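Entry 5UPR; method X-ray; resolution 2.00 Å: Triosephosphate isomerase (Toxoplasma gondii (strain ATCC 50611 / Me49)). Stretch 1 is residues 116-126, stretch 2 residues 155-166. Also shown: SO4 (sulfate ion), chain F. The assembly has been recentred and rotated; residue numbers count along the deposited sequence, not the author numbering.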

ATOM      1  N   SER A 116     -13.237   0.491  -8.141  1.00 20.23           N
ATOM      2  CA  SER A 116     -14.538   0.044  -8.610  1.00 20.85           C
ATOM      3  C   SER A 116     -14.802  -1.418  -8.288  1.00 20.83           C
ATOM      4  O   SER A 116     -13.868  -2.173  -7.872  1.00 18.19           O
ATOM      5  CB  SER A 116     -14.598   0.200 -10.126  1.00 21.40           C
ATOM      6  OG  SER A 116     -13.721  -0.736 -10.762  1.00 21.46           O
ATOM      7  N   ASN A 117     -16.059  -1.853  -8.495  1.00 21.21           N
ATOM      8  CA  ASN A 117     -16.396  -3.266  -8.357  1.00 22.12           C
ATOM      9  C   ASN A 117     -15.448  -4.097  -9.185  1.00 22.01           C
ATOM     10  O   ASN A 117     -15.019  -5.145  -8.724  1.00 22.14           O
ATOM     11  CB  ASN A 117     -17.823  -3.532  -8.856  1.00 23.05           C
ATOM     12  CG  ASN A 117     -18.878  -2.985  -7.901  1.00 23.69           C
ATOM     13  OD1 ASN A 117     -18.574  -2.577  -6.771  1.00 24.25           O
ATOM     14  ND2 ASN A 117     -20.137  -2.963  -8.385  1.00 25.22           N
ATOM     15  N   GLN A 118     -15.153  -3.637 -10.401  1.00 21.83           N
ATOM     16  CA  GLN A 118     -14.287  -4.376 -11.336  1.00 23.95           C
ATOM     17  C   GLN A 118     -12.817  -4.475 -10.867  1.00 21.88           C
ATOM     18  O   GLN A 118     -12.189  -5.508 -10.969  1.00 21.25           O
ATOM     19  CB  GLN A 118     -14.360  -3.741 -12.762  1.00 24.84           C
ATOM     20  CG  GLN A 118     -15.768  -3.965 -13.417  1.00 26.78           C
ATOM     21  CD  GLN A 118     -16.967  -3.223 -12.738  1.00 27.52           C
ATOM     22  OE1 GLN A 118     -16.846  -2.056 -12.210  1.00 25.73           O
ATOM     23  NE2 GLN A 118     -18.173  -3.904 -12.753  1.00 27.90           N
ATOM     24  N   VAL A 119     -12.294  -3.377 -10.319  1.00 21.14           N
ATOM     25  CA  VAL A 119     -10.928  -3.357  -9.763  1.00 20.84           C
ATOM     26  C   VAL A 119     -10.793  -4.263  -8.551  1.00 19.19           C
ATOM     27  O   VAL A 119      -9.803  -5.056  -8.450  1.00 19.26           O
ATOM     28  CB  VAL A 119     -10.469  -1.913  -9.483  1.00 21.06           C
ATOM     29  CG1 VAL A 119      -9.220  -1.886  -8.603  1.00 20.18           C
ATOM     30  CG2 VAL A 119     -10.266  -1.164 -10.800  1.00 22.18           C
ATOM     31  N   VAL A 120     -11.801  -4.222  -7.667  1.00 18.01           N
ATOM     32  CA  VAL A 120     -11.788  -5.136  -6.512  1.00 18.16           C
ATOM     33  C   VAL A 120     -11.760  -6.581  -7.007  1.00 18.47           C
ATOM     34  O   VAL A 120     -11.003  -7.428  -6.488  1.00 17.54           O
ATOM     35  CB  VAL A 120     -12.989  -4.872  -5.557  1.00 18.39           C
ATOM     36  CG1 VAL A 120     -13.074  -5.982  -4.502  1.00 19.36           C
ATOM     37  CG2 VAL A 120     -12.930  -3.475  -4.939  1.00 18.98           C
ATOM     38  N   ALA A 121     -12.615  -6.875  -7.998  1.00 19.10           N
ATOM     39  CA  ALA A 121     -12.688  -8.231  -8.524  1.00 20.34           C
ATOM     40  C   ALA A 121     -11.340  -8.692  -9.098  1.00 21.67           C
ATOM     41  O   ALA A 121     -10.920  -9.865  -8.900  1.00 22.65           O
ATOM     42  CB  ALA A 121     -13.764  -8.285  -9.578  1.00 20.91           C
ATOM     43  N   LYS A 122     -10.678  -7.796  -9.854  1.00 22.01           N
ATOM     44  CA  LYS A 122      -9.360  -8.116 -10.388  1.00 24.09           C
ATOM     45  C   LYS A 122      -8.351  -8.399  -9.275  1.00 23.31           C
ATOM     46  O   LYS A 122      -7.550  -9.343  -9.386  1.00 21.49           O
ATOM     47  CB  LYS A 122      -8.856  -6.983 -11.262  1.00 28.17           C
ATOM     48  CG  LYS A 122      -7.525  -7.195 -11.938  1.00 32.72           C
ATOM     49  CD  LYS A 122      -7.233  -6.084 -12.948  1.00 35.25           C
ATOM     50  CE  LYS A 122      -5.905  -6.374 -13.631  1.00 38.04           C
ATOM     51  NZ  LYS A 122      -5.983  -7.295 -14.786  1.00 39.69           N
ATOM     52  N   LYS A 123      -8.396  -7.605  -8.184  1.00 21.28           N
ATOM     53  CA  LYS A 123      -7.516  -7.892  -7.048  1.00 20.71           C
ATOM     54  C   LYS A 123      -7.823  -9.280  -6.456  1.00 20.73           C
ATOM     55  O   LYS A 123      -6.886 -10.013  -6.098  1.00 20.99           O
ATOM     56  CB  LYS A 123      -7.620  -6.835  -5.978  1.00 19.80           C
ATOM     57  CG  LYS A 123      -7.112  -5.471  -6.341  1.00 20.35           C
ATOM     58  CD  LYS A 123      -7.258  -4.398  -5.260  1.00 19.55           C
ATOM     59  CE  LYS A 123      -6.483  -3.200  -5.662  1.00 20.93           C
ATOM     60  NZ  LYS A 123      -6.024  -2.371  -4.554  1.00 21.82           N
ATOM     61  N   VAL A 124      -9.106  -9.609  -6.327  1.00 21.08           N
ATOM     62  CA  VAL A 124      -9.510 -10.892  -5.714  1.00 22.23           C
ATOM     63  C   VAL A 124      -8.954 -12.067  -6.550  1.00 22.71           C
ATOM     64  O   VAL A 124      -8.328 -12.998  -6.009  1.00 21.40           O
ATOM     65  CB  VAL A 124     -11.030 -11.033  -5.513  1.00 22.43           C
ATOM     66  CG1 VAL A 124     -11.377 -12.429  -4.986  1.00 23.31           C
ATOM     67  CG2 VAL A 124     -11.578  -9.984  -4.541  1.00 21.36           C
ATOM     68  N   ARG A 125      -9.194 -12.013  -7.851  1.00 23.46           N
ATOM     69  CA  ARG A 125      -8.720 -13.061  -8.754  1.00 24.50           C
ATOM     70  C   ARG A 125      -7.193 -13.253  -8.662  1.00 25.38           C
ATOM     71  O   ARG A 125      -6.704 -14.384  -8.639  1.00 24.18           O
ATOM     72  CB  ARG A 125      -9.067 -12.723 -10.211  1.00 26.23           C
ATOM     73  CG  ARG A 125      -8.543 -13.665 -11.265  1.00 27.67           C
ATOM     74  CD  ARG A 125      -9.048 -15.087 -10.953  1.00 31.28           C
ATOM     75  NE  ARG A 125      -8.537 -16.153 -11.840  1.00 33.33           N
ATOM     76  CZ  ARG A 125      -9.105 -16.645 -12.934  1.00 36.09           C
ATOM     77  NH1 ARG A 125     -10.321 -16.266 -13.344  1.00 38.95           N
ATOM     78  NH2 ARG A 125      -8.421 -17.496 -13.661  1.00 37.08           N
ATOM     79  N   ALA A 126      -6.458 -12.144  -8.669  1.00 23.26           N
ATOM     80  CA  ALA A 126      -5.006 -12.181  -8.598  1.00 22.14           C
ATOM     81  C   ALA A 126      -4.525 -12.817  -7.293  1.00 22.08           C
ATOM     82  O   ALA A 126      -3.595 -13.649  -7.277  1.00 21.18           O
ATOM     83  CB  ALA A 126      -4.449 -10.796  -8.740  1.00 21.22           C
ATOM     84  N   SER A 155     -25.696  -7.805  -4.648  1.00 25.32           N
ATOM     85  CA  SER A 155     -25.571  -8.664  -5.792  1.00 26.73           C
ATOM     86  C   SER A 155     -24.597  -8.124  -6.864  1.00 27.85           C
ATOM     87  O   SER A 155     -23.846  -8.902  -7.421  1.00 26.41           O
ATOM     88  CB  SER A 155     -26.921  -8.949  -6.492  1.00 27.21           C
ATOM     89  OG  SER A 155     -27.874  -9.424  -5.566  1.00 28.35           O
ATOM     90  N   GLU A 156     -24.686  -6.838  -7.173  1.00 29.07           N
ATOM     91  CA  GLU A 156     -23.803  -6.181  -8.188  1.00 29.50           C
ATOM     92  C   GLU A 156     -22.323  -6.283  -7.723  1.00 27.38           C
ATOM     93  O   GLU A 156     -21.429  -6.604  -8.526  1.00 28.29           O
ATOM     94  CB  GLU A 156     -24.130  -4.683  -8.346  1.00 32.44           C
ATOM     95  CG  GLU A 156     -25.411  -4.307  -9.014  1.00 34.97           C
ATOM     96  CD  GLU A 156     -25.715  -2.769  -8.908  1.00 38.53           C
ATOM     97  OE1 GLU A 156     -24.899  -1.946  -8.354  1.00 34.22           O
ATOM     98  OE2 GLU A 156     -26.848  -2.347  -9.361  1.00 44.68           O
ATOM     99  N   GLN A 157     -22.069  -6.020  -6.439  1.00 24.38           N
ATOM    100  CA  GLN A 157     -20.715  -6.113  -5.922  1.00 23.79           C
ATOM    101  C   GLN A 157     -20.133  -7.524  -6.002  1.00 23.57           C
ATOM    102  O   GLN A 157     -19.004  -7.748  -6.419  1.00 23.13           O
ATOM    103  CB  GLN A 157     -20.665  -5.616  -4.460  1.00 22.20           C
ATOM    104  CG  GLN A 157     -20.881  -4.111  -4.352  1.00 21.63           C
ATOM    105  CD  GLN A 157     -20.751  -3.629  -2.943  1.00 21.78           C
ATOM    106  OE1 GLN A 157     -21.190  -4.297  -1.995  1.00 21.65           O
ATOM    107  NE2 GLN A 157     -20.061  -2.493  -2.743  1.00 22.66           N
ATOM    108  N   LEU A 158     -20.945  -8.499  -5.625  1.00 24.52           N
ATOM    109  CA  LEU A 158     -20.543  -9.896  -5.672  1.00 25.17           C
ATOM    110  C   LEU A 158     -20.479 -10.437  -7.100  1.00 26.14           C
ATOM    111  O   LEU A 158     -19.575 -11.196  -7.414  1.00 24.06           O
ATOM    112  CB  LEU A 158     -21.487 -10.696  -4.816  1.00 26.27           C
ATOM    113  CG  LEU A 158     -21.373 -10.504  -3.349  1.00 26.88           C
ATOM    114  CD1 LEU A 158     -22.590 -10.997  -2.572  1.00 27.17           C
ATOM    115  CD2 LEU A 158     -20.145 -11.247  -2.867  1.00 26.46           C
ATOM    116  N   GLU A 159     -21.426 -10.058  -7.955  1.00 27.68           N
ATOM    117  CA  GLU A 159     -21.434 -10.502  -9.378  1.00 29.78           C
ATOM    118  C   GLU A 159     -20.132 -10.046 -10.119  1.00 29.45           C
ATOM    119  O   GLU A 159     -19.625 -10.809 -10.894  1.00 27.99           O
ATOM    120  CB  GLU A 159     -22.672  -9.981 -10.072  1.00 32.26           C
ATOM    121  CG  GLU A 159     -22.757 -10.107 -11.600  1.00 36.28           C
ATOM    122  CD  GLU A 159     -22.778 -11.533 -12.078  1.00 36.86           C
ATOM    123  OE1 GLU A 159     -22.959 -12.494 -11.268  1.00 37.99           O
ATOM    124  OE2 GLU A 159     -22.570 -11.716 -13.302  1.00 43.46           O
ATOM    125  N   ALA A 160     -19.608  -8.823  -9.846  1.00 27.03           N
ATOM    126  CA  ALA A 160     -18.374  -8.419 -10.435  1.00 25.91           C
ATOM    127  C   ALA A 160     -17.236  -9.389 -10.052  1.00 24.58           C
ATOM    128  O   ALA A 160     -16.411  -9.753 -10.857  1.00 24.15           O
ATOM    129  CB  ALA A 160     -17.996  -6.991  -9.986  1.00 25.59           C
ATOM    130  N   VAL A 161     -17.225  -9.826  -8.791  1.00 23.72           N
ATOM    131  CA  VAL A 161     -16.239 -10.790  -8.334  1.00 22.83           C
ATOM    132  C   VAL A 161     -16.407 -12.136  -9.004  1.00 24.62           C
ATOM    133  O   VAL A 161     -15.435 -12.739  -9.451  1.00 26.03           O
ATOM    134  CB  VAL A 161     -16.180 -10.919  -6.813  1.00 22.27           C
ATOM    135  CG1 VAL A 161     -15.100 -11.948  -6.398  1.00 21.14           C
ATOM    136  CG2 VAL A 161     -15.828  -9.558  -6.193  1.00 22.37           C
ATOM    137  N   ARG A 162     -17.638 -12.603  -9.136  1.00 26.42           N
ATOM    138  CA  ARG A 162     -17.923 -13.861  -9.860  1.00 28.67           C
ATOM    139  C   ARG A 162     -17.470 -13.815 -11.323  1.00 28.90           C
ATOM    140  O   ARG A 162     -16.971 -14.822 -11.838  1.00 28.09           O
ATOM    141  CB  ARG A 162     -19.401 -14.231  -9.795  1.00 30.42           C
ATOM    142  CG  ARG A 162     -19.729 -15.656 -10.270  1.00 33.79           C
ATOM    143  CD  ARG A 162     -21.100 -15.864 -10.801  1.00 36.48           C
ATOM    144  NE  ARG A 162     -21.357 -14.936 -11.881  1.00 36.58           N
ATOM    145  CZ  ARG A 162     -20.897 -15.093 -13.124  1.00 38.82           C
ATOM    146  NH1 ARG A 162     -20.101 -16.119 -13.477  1.00 37.85           N
ATOM    147  NH2 ARG A 162     -21.162 -14.163 -14.029  1.00 38.60           N
ATOM    148  N   GLN A 163     -17.631 -12.667 -12.001  1.00 29.60           N
ATOM    149  CA  GLN A 163     -17.187 -12.553 -13.420  1.00 31.68           C
ATOM    150  C   GLN A 163     -15.698 -12.751 -13.538  1.00 29.67           C
ATOM    151  O   GLN A 163     -15.240 -13.368 -14.460  1.00 30.46           O
ATOM    152  CB  GLN A 163     -17.607 -11.218 -14.024  1.00 35.21           C
ATOM    153  CG  GLN A 163     -19.093 -11.180 -14.263  1.00 40.37           C
ATOM    154  CD  GLN A 163     -19.648  -9.822 -14.599  1.00 45.72           C
ATOM    155  OE1 GLN A 163     -19.054  -8.753 -14.309  1.00 51.35           O
ATOM    156  NE2 GLN A 163     -20.878  -9.841 -15.081  1.00 47.69           N
ATOM    157  N   ALA A 164     -14.943 -12.223 -12.577  1.00 28.10           N
ATOM    158  CA  ALA A 164     -13.497 -12.396 -12.522  1.00 27.50           C
ATOM    159  C   ALA A 164     -13.053 -13.750 -11.943  1.00 27.11           C
ATOM    160  O   ALA A 164     -11.951 -14.200 -12.233  1.00 26.78           O
ATOM    161  CB  ALA A 164     -12.892 -11.298 -11.701  1.00 26.13           C
ATOM    162  N   VAL A 165     -13.865 -14.347 -11.085  1.00 27.04           N
ATOM    163  CA  VAL A 165     -13.597 -15.649 -10.502  1.00 28.10           C
ATOM    164  C   VAL A 165     -14.826 -16.567 -10.783  1.00 28.49           C
ATOM    165  O   VAL A 165     -15.627 -16.855  -9.867  1.00 27.39           O
ATOM    166  CB  VAL A 165     -13.379 -15.528  -8.991  1.00 28.92           C
ATOM    167  CG1 VAL A 165     -12.734 -16.809  -8.488  1.00 28.98           C
ATOM    168  CG2 VAL A 165     -12.496 -14.346  -8.657  1.00 27.72           C
ATOM    169  N   PRO A 166     -14.991 -17.009 -12.042  1.00 29.40           N
ATOM    170  CA  PRO A 166     -16.130 -17.849 -12.347  1.00 31.63           C
ATOM    171  C   PRO A 166     -15.995 -19.315 -11.850  1.00 33.50           C
ATOM    172  O   PRO A 166     -16.972 -20.031 -11.848  1.00 35.18           O
ATOM    173  CB  PRO A 166     -16.204 -17.806 -13.879  1.00 32.45           C
ATOM    174  CG  PRO A 166     -14.766 -17.538 -14.332  1.00 32.15           C
ATOM    175  CD  PRO A 166     -14.242 -16.623 -13.244  1.00 30.19           C
TER
HETATM  176  S   SO4 F 402     -11.088 -17.705 -16.340  1.00 75.95           S
HETATM  177  O1  SO4 F 402     -11.408 -18.176 -14.972  1.00 83.38           O
HETATM  178  O2  SO4 F 402      -9.628 -17.826 -16.536  1.00 75.96           O
HETATM  179  O3  SO4 F 402     -11.785 -18.623 -17.272  1.00 87.99           O
HETATM  180  O4  SO4 F 402     -11.559 -16.313 -16.568  1.00 67.22           O
HETATM  181  O   HOH W   1     -16.901  -5.867  -5.898  1.00 26.70           O
HETATM  182  O   HOH W   2     -19.562  -0.747  -5.116  1.00 26.73           O
HETATM  183  O   HOH W   3     -22.383  -1.586  -6.832  1.00 33.12           O
HETATM  184  O   HOH W   4     -17.447  -6.725 -13.784  1.00 38.90           O

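Two helices, 117-126 and 155-164, pack at an angle of 44° between their N-to-C directions, with axes approaching to 8.2 Å. The first rule of the contact is an alanine facing the partner where the backbones come nearest. Ala121 and Val161 bring their CA atoms within 4.4 Å; the Val161 CA-to-CB bond points sideways, so its side chain does not stand straight between the two CA atoms. Ala121 points its CA-to-CB bond toward the other helix, and its CB lies 3.3 Å from Ala160 O and 3.7 Å from Val161 CA, so the methyl rests directly on backbone. Ala160 and Ala164, one turn apart, also point their CA-to-CB bonds toward the partner helix; Ala121 CB is 3.8 Å from Ala164 CB and 4.4 Å from Ala160 CB. Three alanines supply much of the close packing.

Larger apolar side chains fill the space beside it. Val124 CG1 meets Val161 CG1 at 4.0 Å and Val165 CG2 at 4.3 Å. Val161 and Val165 have CA-to-CB bonds directed sideways, while that of Val124 points toward the second stretch. Val165 CG2 also lies 4.0 Å from Arg125 CA, carrying apolar packing past the point where the second helix leaves helical geometry.

The one direct hydrogen bond between the stretches is at the C-terminal end of the second helix. Arg125 NH1 donates to Ala164 O at 2.9 Å and 167°, nearly straight. This carbonyl belongs to the last helical residue, and the oxygen lies at the edge of the guanidinium, near its plane, where the N-H groups point. The same group holds the sulfate, which probably comes from the crystallisation liquor: Arg125 NH1 donates to SO4 O1 at 2.7 Å and Arg125 NH2 to SO4 O2 at 3.1 Å.

At the other end, Asn117 is joined to Gln157 and Glu156 through water. Asn117 packs its CB 3.6 Å from Ala160 CB while its amide serves two waters: one donates to Asn117 OD1 (2.7 Å) and accepts from Gln157 NE2 (3.0 Å), the other accepts from Asn117 ND2 (3.1 Å) and donates to Glu156 OE1 (3.0 Å). Farther along the second helix, a further water accepts from Gln118 NE2 (3.1 Å) and donates to Gln163 OE1 (2.6 Å); the Gln118 CA-to-CB bond points away from the partner, but the end of the side chain comes nearer.

Local bonds support each helix. Ser116 OG caps the first by accepting from Val119 N at 3.0 Å. On the second, Arg162, whose CA-to-CB bond points away from the first stretch, forms a salt bridge with Glu159, Arg162 NH2 to Glu159 OE2 at 2.9 Å.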